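Local coordinates for coenzyme PQQ synthesis protein B (Methylobacterium extorquens, PDB 4Z7R) that belongs to the pyrroloquinoline quinone biosynthesis pathway and may be involved in moving the cofactor or its precursor to the periplasm, at residues V4-A9 with W51-A56. Sequence-based numbering, arbitrary orientation.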
# COMPACT_ATOMS: atom_id res chain seq x y z
N VAL A 4 -7.69 -1.79 17.70
CA VAL A 4 -6.43 -2.34 17.21
C VAL A 4 -5.69 -1.30 16.38
O VAL A 4 -6.25 -0.68 15.47
CB VAL A 4 -6.65 -3.64 16.38
CG1 VAL A 4 -7.63 -3.42 15.25
CG2 VAL A 4 -5.32 -4.17 15.86
N ILE A 5 -4.43 -1.08 16.74
CA ILE A 5 -3.58 -0.18 15.98
C ILE A 5 -2.96 -0.95 14.82
O ILE A 5 -2.10 -1.81 15.03
CB ILE A 5 -2.49 0.44 16.88
CG1 ILE A 5 -3.13 1.22 18.03
CG2 ILE A 5 -1.57 1.33 16.05
CD1 ILE A 5 -2.15 1.90 18.95
N LEU A 6 -3.42 -0.66 13.61
CA LEU A 6 -2.97 -1.39 12.43
C LEU A 6 -1.62 -0.87 11.94
O LEU A 6 -0.75 -1.65 11.55
CB LEU A 6 -4.00 -1.28 11.30
CG LEU A 6 -5.39 -1.84 11.60
CD1 LEU A 6 -6.30 -1.57 10.43
CD2 LEU A 6 -5.32 -3.33 11.89
N GLY A 7 -1.46 0.45 11.97
CA GLY A 7 -0.20 1.07 11.59
C GLY A 7 0.11 2.18 12.58
O GLY A 7 -0.73 3.04 12.85
N SER A 8 1.33 2.17 13.10
CA SER A 8 1.70 3.09 14.16
C SER A 8 2.73 4.11 13.69
O SER A 8 3.15 4.98 14.46
CB SER A 8 2.24 2.32 15.37
OG SER A 8 3.26 1.42 14.98
N ALA A 9 3.14 4.00 12.43
CA ALA A 9 4.14 4.91 11.89
C ALA A 9 3.51 6.08 11.14
O ALA A 9 2.35 6.03 10.74
CB ALA A 9 5.09 4.16 10.97
N TRP A 51 -16.44 -3.56 12.41
CA TRP A 51 -15.36 -2.61 12.64
C TRP A 51 -15.45 -1.34 11.81
O TRP A 51 -15.91 -1.34 10.67
CB TRP A 51 -14.01 -3.29 12.36
CG TRP A 51 -13.72 -4.43 13.28
CD1 TRP A 51 -14.20 -5.70 13.19
CD2 TRP A 51 -12.87 -4.40 14.43
NE1 TRP A 51 -13.71 -6.46 14.22
CE2 TRP A 51 -12.89 -5.69 15.00
CE3 TRP A 51 -12.11 -3.40 15.05
CZ2 TRP A 51 -12.17 -6.01 16.15
CZ3 TRP A 51 -11.40 -3.72 16.19
CH2 TRP A 51 -11.43 -5.02 16.73
N LEU A 52 -15.00 -0.25 12.42
CA LEU A 52 -14.78 1.01 11.72
C LEU A 52 -13.29 1.18 11.49
O LEU A 52 -12.49 1.11 12.43
CB LEU A 52 -15.32 2.19 12.53
CG LEU A 52 -14.85 3.57 12.06
CD1 LEU A 52 -15.52 3.96 10.75
CD2 LEU A 52 -15.10 4.63 13.13
N LEU A 53 -12.91 1.41 10.24
CA LEU A 53 -11.52 1.70 9.90
C LEU A 53 -11.27 3.20 9.95
O LEU A 53 -11.95 3.97 9.27
CB LEU A 53 -11.17 1.15 8.52
CG LEU A 53 -9.69 1.12 8.16
CD1 LEU A 53 -9.00 -0.02 8.87
CD2 LEU A 53 -9.52 0.98 6.65
N LEU A 54 -10.29 3.62 10.74
CA LEU A 54 -9.91 5.02 10.78
C LEU A 54 -8.65 5.22 9.94
O LEU A 54 -7.57 4.77 10.32
CB LEU A 54 -9.71 5.50 12.21
CG LEU A 54 -11.05 5.71 12.93
CD1 LEU A 54 -11.41 4.51 13.79
CD2 LEU A 54 -11.06 6.99 13.75
N ASN A 55 -8.83 5.88 8.80
CA ASN A 55 -7.81 6.10 7.78
C ASN A 55 -7.46 4.81 7.04
O ASN A 55 -7.57 3.71 7.59
CB ASN A 55 -6.57 6.78 8.38
CG ASN A 55 -6.86 8.19 8.88
OD1 ASN A 55 -7.51 8.98 8.19
ND2 ASN A 55 -6.38 8.51 10.07
N ALA A 56 -7.02 4.96 5.80
CA ALA A 56 -6.73 3.82 4.93
C ALA A 56 -5.34 3.99 4.32
O ALA A 56 -5.16 4.71 3.34
CB ALA A 56 -7.77 3.66 3.84
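Leu6 and Leu53 are the residues whose CA atoms come nearest, yet CA of Leu6 and CA of Leu53 are still 9.4 Å apart, because strands 2-5 and 51-54 are not neighbours. In one of the two mixed sheets of this metallo-beta-lactamase fold, strand 41-45 runs between them, antiparallel to both, so the flanking strands head the same way and no hydrogen bond passes directly from one to the other. The first strand bends away at Leu6, and there Leu6 and Gly7 lie across from the single residue Ser41, a classic beta bulge. What joins 4-9 to 51-56 is therefore side chains reaching across one face of the middle strand, in two separate apolar pairs.

At the first, Val4 sends CG1 toward the six-membered part of the Trp51 indole. This methyl sits between the backbone N and the carbonyl carbon (chi1 55°) and comes 3.9 Å from Trp51 CZ3, meeting the ring obliquely. Ala43 of the middle strand touches both side chains, while Met70 also packs on the indole.

The second pair, Leu6 with Leu53, lies between the sheet and helix 60-66, whose Gln63 touches Leu6 and whose Ile60 touches Leu53. All four residues that meet are buried, and the side chain of Leu6 is still about 14 Å from a bound zinc ion, so this is core packing rather than a piece of the metal site. Leu53 swings its CG opposite its own backbone N (chi1 -168°), which brings the end of the side chain nearer to 4-9 than its first bond would suggest. Leu6 meets it with its CD1 branch, and the two leucines cross at about a right angle, with Leu6 CD1 pressed to 3.5 Å from Leu53 CD1, tighter than ordinary methyl contact.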